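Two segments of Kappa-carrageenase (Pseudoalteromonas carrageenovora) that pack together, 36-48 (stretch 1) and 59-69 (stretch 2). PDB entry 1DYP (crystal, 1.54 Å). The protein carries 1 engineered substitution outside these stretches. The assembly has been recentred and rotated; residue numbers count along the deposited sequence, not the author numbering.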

ATOM      1  N   GLU A  36       7.542   7.225  -8.410  1.00 12.34           N
ATOM      2  CA  GLU A  36       7.651   6.588  -9.712  1.00 12.75           C
ATOM      3  C   GLU A  36       6.278   6.016 -10.045  1.00 12.86           C
ATOM      4  O   GLU A  36       5.543   5.596  -9.151  1.00 12.70           O
ATOM      5  N   ASN A  37       5.928   6.014 -11.326  1.00 12.86           N
ATOM      6  CA  ASN A  37       4.629   5.508 -11.748  1.00 13.07           C
ATOM      7  C   ASN A  37       4.605   4.021 -12.050  1.00 13.13           C
ATOM      8  O   ASN A  37       5.616   3.420 -12.404  1.00 13.54           O
ATOM      9  N   TYR A  38       3.422   3.443 -11.900  1.00 13.05           N
ATOM     10  CA  TYR A  38       3.194   2.034 -12.171  1.00 12.82           C
ATOM     11  C   TYR A  38       1.689   1.836 -12.268  1.00 12.45           C
ATOM     12  O   TYR A  38       0.929   2.796 -12.131  1.00 12.39           O
ATOM     13  N   GLY A  39       1.251   0.608 -12.513  1.00 11.70           N
ATOM     14  CA  GLY A  39      -0.174   0.378 -12.649  1.00 11.09           C
ATOM     15  C   GLY A  39      -0.669   1.074 -13.904  1.00 10.57           C
ATOM     16  O   GLY A  39       0.096   1.267 -14.852  1.00 10.51           O
ATOM     17  N   VAL A  40      -1.938   1.463 -13.920  1.00  9.98           N
ATOM     18  CA  VAL A  40      -2.501   2.130 -15.087  1.00  9.49           C
ATOM     19  C   VAL A  40      -3.016   3.523 -14.760  1.00  9.12           C
ATOM     20  O   VAL A  40      -4.057   3.958 -15.249  1.00  9.14           O
ATOM     21  N   TRP A  41      -2.274   4.216 -13.911  1.00  8.71           N
ATOM     22  CA  TRP A  41      -2.611   5.577 -13.528  1.00  8.38           C
ATOM     23  C   TRP A  41      -1.283   6.258 -13.280  1.00  8.26           C
ATOM     24  O   TRP A  41      -0.238   5.618 -13.331  1.00  8.22           O
ATOM     25  N   SER A  42      -1.316   7.558 -13.035  1.00  8.17           N
ATOM     26  CA  SER A  42      -0.092   8.279 -12.753  1.00  8.09           C
ATOM     27  C   SER A  42      -0.310   9.064 -11.477  1.00  8.09           C
ATOM     28  O   SER A  42      -1.415   9.530 -11.204  1.00  7.91           O
ATOM     29  N   TRP A  43       0.746   9.189 -10.688  1.00  8.14           N
ATOM     30  CA  TRP A  43       0.665   9.942  -9.450  1.00  8.46           C
ATOM     31  C   TRP A  43       0.817  11.421  -9.767  1.00  8.79           C
ATOM     32  O   TRP A  43       1.587  11.800 -10.647  1.00  9.02           O
ATOM     33  N   LYS A  44       0.076  12.254  -9.051  1.00  8.90           N
ATOM     34  CA  LYS A  44       0.175  13.693  -9.235  1.00  9.35           C
ATOM     35  C   LYS A  44       0.198  14.334  -7.861  1.00  9.42           C
ATOM     36  O   LYS A  44      -0.653  14.047  -7.016  1.00  8.94           O
ATOM     37  N   ASN A  45       1.191  15.187  -7.640  1.00  9.64           N
ATOM     38  CA  ASN A  45       1.340  15.879  -6.369  1.00 10.14           C
ATOM     39  C   ASN A  45       0.053  16.584  -5.955  1.00 10.22           C
ATOM     40  O   ASN A  45      -0.291  16.613  -4.775  1.00 10.10           O
ATOM     41  N   GLU A  46      -0.665  17.143  -6.924  1.00 10.37           N
ATOM     42  CA  GLU A  46      -1.896  17.854  -6.609  1.00 10.70           C
ATOM     43  C   GLU A  46      -3.016  16.941  -6.124  1.00 10.55           C
ATOM     44  O   GLU A  46      -4.013  17.416  -5.576  1.00 10.79           O
ATOM     45  N   ASN A  47      -2.857  15.635  -6.317  1.00 10.37           N
ATOM     46  CA  ASN A  47      -3.871  14.684  -5.877  1.00 10.26           C
ATOM     47  C   ASN A  47      -3.702  14.340  -4.403  1.00  9.96           C
ATOM     48  O   ASN A  47      -4.488  13.586  -3.836  1.00  9.66           O
ATOM     49  N   ALA A  48      -2.663  14.897  -3.791  1.00  9.83           N
ATOM     50  CA  ALA A  48      -2.404  14.683  -2.374  1.00  9.98           C
ATOM     51  C   ALA A  48      -2.611  16.023  -1.685  1.00 10.09           C
ATOM     52  O   ALA A  48      -1.863  16.973  -1.922  1.00 10.25           O
ATOM     53  N   THR A  59      -8.319  10.100  -6.413  1.00  7.49           N
ATOM     54  CA  THR A  59      -8.211   9.477  -7.724  1.00  7.54           C
ATOM     55  C   THR A  59      -9.179  10.275  -8.585  1.00  7.75           C
ATOM     56  O   THR A  59     -10.348  10.441  -8.227  1.00  7.88           O
ATOM     57  N   LYS A  60      -8.687  10.782  -9.707  1.00  7.97           N
ATOM     58  CA  LYS A  60      -9.512  11.582 -10.598  1.00  8.41           C
ATOM     59  C   LYS A  60      -9.555  10.978 -11.985  1.00  8.23           C
ATOM     60  O   LYS A  60      -8.618  10.302 -12.410  1.00  7.86           O
ATOM     61  N   ARG A  61     -10.655  11.215 -12.688  1.00  8.11           N
ATOM     62  CA  ARG A  61     -10.747  10.769 -14.065  1.00  8.38           C
ATOM     63  C   ARG A  61      -9.927  11.862 -14.745  1.00  8.61           C
ATOM     64  O   ARG A  61     -10.305  13.036 -14.725  1.00  8.65           O
ATOM     65  N   GLU A  62      -8.788  11.483 -15.313  1.00  8.73           N
ATOM     66  CA  GLU A  62      -7.918  12.450 -15.960  1.00  9.04           C
ATOM     67  C   GLU A  62      -7.105  11.801 -17.062  1.00  8.89           C
ATOM     68  O   GLU A  62      -6.139  11.088 -16.798  1.00  8.94           O
ATOM     69  N   SER A  63      -7.511  12.046 -18.303  1.00  8.70           N
ATOM     70  CA  SER A  63      -6.809  11.485 -19.442  1.00  8.88           C
ATOM     71  C   SER A  63      -5.422  12.084 -19.555  1.00  8.94           C
ATOM     72  O   SER A  63      -5.226  13.273 -19.325  1.00  9.08           O
ATOM     73  N   HIS A  64      -4.461  11.242 -19.902  1.00  8.89           N
ATOM     74  CA  HIS A  64      -3.086  11.676 -20.065  1.00  9.06           C
ATOM     75  C   HIS A  64      -2.324  10.528 -20.692  1.00  9.37           C
ATOM     76  O   HIS A  64      -2.888   9.465 -20.956  1.00  9.54           O
ATOM     77  N   GLN A  65      -1.044  10.747 -20.948  1.00  9.79           N
ATOM     78  CA  GLN A  65      -0.216   9.704 -21.520  1.00 10.05           C
ATOM     79  C   GLN A  65       1.122   9.699 -20.819  1.00  9.99           C
ATOM     80  O   GLN A  65       1.531  10.698 -20.226  1.00  9.88           O
ATOM     81  N   ARG A  66       1.784   8.552 -20.872  1.00 10.05           N
ATOM     82  CA  ARG A  66       3.106   8.398 -20.292  1.00  9.97           C
ATOM     83  C   ARG A  66       3.680   7.102 -20.818  1.00 10.10           C
ATOM     84  O   ARG A  66       2.953   6.273 -21.369  1.00 10.11           O
ATOM     85  N   THR A  67       4.990   6.933 -20.681  1.00 10.32           N
ATOM     86  CA  THR A  67       5.597   5.694 -21.128  1.00 10.65           C
ATOM     87  C   THR A  67       4.991   4.621 -20.234  1.00 10.47           C
ATOM     88  O   THR A  67       4.847   4.808 -19.025  1.00 10.19           O
ATOM     89  N   PHE A  68       4.623   3.503 -20.846  1.00 10.31           N
ATOM     90  CA  PHE A  68       3.978   2.411 -20.133  1.00 10.34           C
ATOM     91  C   PHE A  68       4.680   1.089 -20.409  1.00 10.47           C
ATOM     92  O   PHE A  68       4.989   0.774 -21.556  1.00 10.74           O
ATOM     93  N   TRP A  69       4.942   0.325 -19.354  1.00 10.44           N
ATOM     94  CA  TRP A  69       5.578  -0.973 -19.524  1.00 10.62           C
ATOM     95  C   TRP A  69       4.502  -2.010 -19.821  1.00 10.59           C
ATOM     96  O   TRP A  69       3.631  -2.276 -18.992  1.00 10.47           O
TER

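Most striking here is that one side chain, Arg-66, gathers much of the contact by reaching into a bend of stretch 1 and binding backbone oxygens there. The short strand of stretch 1 and the strand that runs through stretch 2 lie nearly at right angles (87°), their axes 8.4 Å apart at closest, so side chains rather than paired backbones bridge the gap. Arg-66 points toward stretch 1 with chi1 p and chi2 and chi3 both t, an extended reach. Its NH2 donates to Trp-41 O at 3.0 Å and, more weakly, to Gly-39 O, also 3.0 Å from NH2. Its NE makes weak bonds to Trp-41 O (3.4 Å) and Ser-42 OG (3.0 Å). These acceptors lie near the guanidinium plane, where its hydrogens point, whereas Asn-37 CB covers one face, 3.6 Å from Arg-66 NE. NH1 turns back to its own strand, donating to Thr-67 O at 3.0 Å.

Gly-39 suits the bend: its phi of 67° favours glycine, and an ideal CB would clash with Trp-41 CH2. Asn-37 (chi1 m) helps hold the loop, since its OD1 accepts from Trp-43 N at 2.8 Å.

Ser-42 (m) points toward stretch 2, its short hydroxyl serving two partners: besides Arg-66, its OG hydrogen-bonds His-64 NE2 at 2.7 Å, and either atom could be the donor. The imidazole (chi1 p) is steadied by ND1 donating to Glu-62 O at 2.9 Å.

Phe-68 (t) brings its ring edge near Gly-39 O, and Phe-68 CE1 meets Val-40 CG1 (m) at 4.0 Å, a small apolar patch. A cadmium ion also touches this region.

At the far end, Lys-60 points toward stretch 1, m at chi1 and then t throughout. This extension carries its NZ to Glu-46 OE2, 3.0 Å away, in a salt bridge whose hydrogen bond is weak. Asn-47 (m) packs alongside the lysine chain.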

ATOM      1  CB  GLU A  36       8.714   5.479  -9.677  1.00 13.42           C
ATOM      2  CG  GLU A  36       8.328   4.163  -8.979  1.00 14.30           C
ATOM      3  CD  GLU A  36       8.217   4.247  -7.457  1.00 14.94           C
ATOM      4  OE1 GLU A  36       8.725   5.213  -6.845  1.00 15.36           O
ATOM      5  OE2 GLU A  36       7.630   3.313  -6.865  1.00 15.83           O
ATOM      6  CB  ASN A  37       4.131   6.267 -12.978  1.00 13.05           C
ATOM      7  CG  ASN A  37       3.770   7.703 -12.667  1.00 13.20           C
ATOM      8  OD1 ASN A  37       3.047   7.976 -11.709  1.00 13.32           O
ATOM      9  ND2 ASN A  37       4.262   8.629 -13.480  1.00 13.09           N
ATOM     10  CB  TYR A  38       3.815   1.166 -11.071  1.00 13.28           C
ATOM     11  CG  TYR A  38       3.500   1.597  -9.658  1.00 13.95           C
ATOM     12  CD1 TYR A  38       2.311   1.217  -9.036  1.00 14.25           C
ATOM     13  CD2 TYR A  38       4.402   2.378  -8.935  1.00 14.14           C
ATOM     14  CE1 TYR A  38       2.033   1.601  -7.725  1.00 14.49           C
ATOM     15  CE2 TYR A  38       4.131   2.769  -7.626  1.00 14.44           C
ATOM     16  CZ  TYR A  38       2.948   2.377  -7.029  1.00 14.55           C
ATOM     17  OH  TYR A  38       2.687   2.760  -5.733  1.00 15.07           O
ATOM     18  CB  VAL A  40      -3.629   1.295 -15.711  1.00  9.53           C
ATOM     19  CG1 VAL A  40      -3.052   0.001 -16.255  1.00  9.97           C
ATOM     20  CG2 VAL A  40      -4.707   1.004 -14.674  1.00  9.85           C
ATOM     21  CB  TRP A  41      -3.454   5.585 -12.250  1.00  8.41           C
ATOM     22  CG  TRP A  41      -2.795   4.889 -11.102  1.00  8.18           C
ATOM     23  CD1 TRP A  41      -1.906   5.426 -10.215  1.00  8.37           C
ATOM     24  CD2 TRP A  41      -2.916   3.505 -10.764  1.00  8.20           C
ATOM     25  NE1 TRP A  41      -1.464   4.456  -9.345  1.00  8.37           N
ATOM     26  CE2 TRP A  41      -2.068   3.267  -9.660  1.00  8.20           C
ATOM     27  CE3 TRP A  41      -3.659   2.438 -11.288  1.00  8.08           C
ATOM     28  CZ2 TRP A  41      -1.941   2.004  -9.070  1.00  8.41           C
ATOM     29  CZ3 TRP A  41      -3.534   1.178 -10.700  1.00  8.26           C
ATOM     30  CH2 TRP A  41      -2.680   0.976  -9.601  1.00  8.09           C
ATOM     31  CB  SER A  42       0.260   9.230 -13.898  1.00  8.02           C
ATOM     32  OG  SER A  42       0.527   8.508 -15.088  1.00  8.07           O
ATOM     33  CB  TRP A  43       1.790   9.537  -8.500  1.00  8.21           C
ATOM     34  CG  TRP A  43       1.856   8.080  -8.211  1.00  7.96           C
ATOM     35  CD1 TRP A  43       2.893   7.242  -8.485  1.00  8.13           C
ATOM     36  CD2 TRP A  43       0.860   7.289  -7.552  1.00  7.86           C
ATOM     37  NE1 TRP A  43       2.611   5.975  -8.035  1.00  7.98           N
ATOM     38  CE2 TRP A  43       1.368   5.976  -7.458  1.00  7.83           C
ATOM     39  CE3 TRP A  43      -0.414   7.564  -7.030  1.00  7.54           C
ATOM     40  CZ2 TRP A  43       0.650   4.933  -6.862  1.00  7.71           C
ATOM     41  CZ3 TRP A  43      -1.130   6.525  -6.435  1.00  7.57           C
ATOM     42  CH2 TRP A  43      -0.593   5.223  -6.357  1.00  7.75           C
ATOM     43  CB  LYS A  44      -1.005  14.236 -10.043  1.00  9.76           C
ATOM     44  CG  LYS A  44      -1.050  13.760 -11.491  1.00 10.19           C
ATOM     45  CD  LYS A  44       0.146  14.246 -12.295  1.00 10.68           C
ATOM     46  CE  LYS A  44       0.051  13.772 -13.740  0.50 10.64           C
ATOM     47  NZ  LYS A  44       1.178  14.256 -14.589  0.50 10.84           N
ATOM     48  CB  ASN A  45       2.479  16.897  -6.467  1.00 10.55           C
ATOM     49  CG  ASN A  45       2.623  17.729  -5.213  1.00 11.20           C
ATOM     50  OD1 ASN A  45       2.770  17.195  -4.114  1.00 11.45           O
ATOM     51  ND2 ASN A  45       2.581  19.048  -5.369  1.00 11.92           N
ATOM     52  CB  GLU A  46      -2.372  18.676  -7.815  1.00 11.24           C
ATOM     53  CG  GLU A  46      -2.970  17.878  -8.960  1.00 11.94           C
ATOM     54  CD  GLU A  46      -3.577  18.773 -10.029  1.00 12.79           C
ATOM     55  OE1 GLU A  46      -2.818  19.500 -10.701  0.50 12.72           O
ATOM     56  OE2 GLU A  46      -4.815  18.754 -10.191  0.50 12.88           O
ATOM     57  CB  ASN A  47      -3.822  13.410  -6.725  1.00 10.45           C
ATOM     58  CG  ASN A  47      -4.457  13.600  -8.086  1.00 11.08           C
ATOM     59  OD1 ASN A  47      -4.343  12.746  -8.962  1.00 11.83           O
ATOM     60  ND2 ASN A  47      -5.145  14.719  -8.266  1.00 11.57           N
ATOM     61  CB  ALA A  48      -0.977  14.195  -2.165  1.00  9.91           C
ATOM     62  CB  THR A  59      -8.649   8.004  -7.719  1.00  7.43           C
ATOM     63  OG1 THR A  59      -7.779   7.249  -6.870  1.00  7.35           O
ATOM     64  CG2 THR A  59      -8.582   7.428  -9.131  1.00  7.39           C
ATOM     65  CB  LYS A  60      -8.930  12.990 -10.746  1.00  9.14           C
ATOM     66  CG  LYS A  60      -8.684  13.766  -9.470  1.00 10.54           C
ATOM     67  CD  LYS A  60      -8.051  15.111  -9.819  1.00 11.75           C
ATOM     68  CE  LYS A  60      -7.763  15.957  -8.587  1.00 12.54           C
ATOM     69  NZ  LYS A  60      -7.089  17.241  -8.956  1.00 13.27           N
ATOM     70  CB  ARG A  61     -12.191  10.808 -14.557  1.00  8.22           C
ATOM     71  CG  ARG A  61     -12.338  10.586 -16.054  1.00  8.23           C
ATOM     72  CD  ARG A  61     -11.989   9.166 -16.489  1.00  7.99           C
ATOM     73  NE  ARG A  61     -12.221   9.024 -17.923  1.00  7.77           N
ATOM     74  CZ  ARG A  61     -11.376   9.429 -18.866  1.00  7.58           C
ATOM     75  NH1 ARG A  61     -10.220   9.988 -18.533  1.00  7.72           N
ATOM     76  NH2 ARG A  61     -11.712   9.320 -20.146  1.00  7.96           N
ATOM     77  CB  GLU A  62      -6.988  13.088 -14.922  1.00  9.74           C
ATOM     78  CG  GLU A  62      -5.853  13.890 -15.520  1.00 10.44           C
ATOM     79  CD  GLU A  62      -5.161  14.787 -14.512  1.00 11.33           C
ATOM     80  OE1 GLU A  62      -5.232  14.513 -13.294  1.00 11.54           O
ATOM     81  OE2 GLU A  62      -4.532  15.771 -14.953  0.80 11.95           O
ATOM     82  CB  SER A  63      -7.580  11.753 -20.729  1.00  8.80           C
ATOM     83  OG  SER A  63      -8.832  11.097 -20.701  1.00  8.91           O
ATOM     84  CB  HIS A  64      -2.466  12.037 -18.708  1.00  8.79           C
ATOM     85  CG  HIS A  64      -2.308  10.873 -17.775  1.00  8.54           C
ATOM     86  ND1 HIS A  64      -3.376  10.263 -17.153  1.00  8.54           N
ATOM     87  CD2 HIS A  64      -1.202  10.221 -17.347  1.00  8.37           C
ATOM     88  CE1 HIS A  64      -2.934   9.286 -16.380  1.00  8.37           C
ATOM     89  NE2 HIS A  64      -1.618   9.239 -16.479  1.00  8.36           N
ATOM     90  CB  GLN A  65      -0.004   9.925 -23.024  1.00 10.57           C
ATOM     91  CG  GLN A  65       0.611  11.269 -23.393  1.00 11.66           C
ATOM     92  CD  GLN A  65       2.071  11.409 -22.988  1.00 12.26           C
ATOM     93  OE1 GLN A  65       2.540  12.517 -22.703  1.00 13.09           O
ATOM     94  NE2 GLN A  65       2.802  10.298 -22.977  1.00 12.46           N
ATOM     95  CB  ARG A  66       3.055   8.355 -18.757  1.00 10.01           C
ATOM     96  CG  ARG A  66       2.363   7.142 -18.137  1.00 10.00           C
ATOM     97  CD  ARG A  66       2.799   7.013 -16.678  1.00  9.87           C
ATOM     98  NE  ARG A  66       2.024   6.056 -15.888  1.00  9.54           N
ATOM     99  CZ  ARG A  66       2.145   4.732 -15.950  1.00  9.64           C
ATOM    100  NH1 ARG A  66       3.018   4.171 -16.779  1.00  9.91           N
ATOM    101  NH2 ARG A  66       1.408   3.966 -15.155  1.00  9.45           N
ATOM    102  CB  THR A  67       7.127   5.728 -20.986  1.00 11.13           C
ATOM    103  OG1 THR A  67       7.672   6.589 -21.993  1.00 12.76           O
ATOM    104  CG2 THR A  67       7.709   4.344 -21.169  1.00 11.46           C
ATOM    105  CB  PHE A  68       2.525   2.341 -20.599  1.00 10.06           C
ATOM    106  CG  PHE A  68       1.737   1.200 -20.025  1.00  9.86           C
ATOM    107  CD1 PHE A  68       1.235   1.265 -18.731  1.00  9.80           C
ATOM    108  CD2 PHE A  68       1.452   0.081 -20.801  1.00  9.95           C
ATOM    109  CE1 PHE A  68       0.452   0.234 -18.216  1.00  9.81           C
ATOM    110  CE2 PHE A  68       0.668  -0.959 -20.294  1.00  9.88           C
ATOM    111  CZ  PHE A  68       0.167  -0.877 -18.997  1.00  9.67           C
ATOM    112  CB  TRP A  69       6.348  -1.381 -18.268  1.00 10.87           C
ATOM    113  CG  TRP A  69       6.866  -2.795 -18.326  1.00 11.22           C
ATOM    114  CD1 TRP A  69       6.499  -3.834 -17.523  1.00 11.44           C
ATOM    115  CD2 TRP A  69       7.839  -3.320 -19.240  1.00 11.69           C
ATOM    116  NE1 TRP A  69       7.183  -4.973 -17.875  1.00 11.58           N
ATOM    117  CE2 TRP A  69       8.013  -4.686 -18.926  1.00 11.67           C
ATOM    118  CE3 TRP A  69       8.582  -2.769 -20.292  1.00 11.88           C
ATOM    119  CZ2 TRP A  69       8.901  -5.511 -19.628  1.00 12.09           C
ATOM    120  CZ3 TRP A  69       9.466  -3.589 -20.990  1.00 12.22           C
ATOM    121  CH2 TRP A  69       9.616  -4.946 -20.652  1.00 12.09           C
TER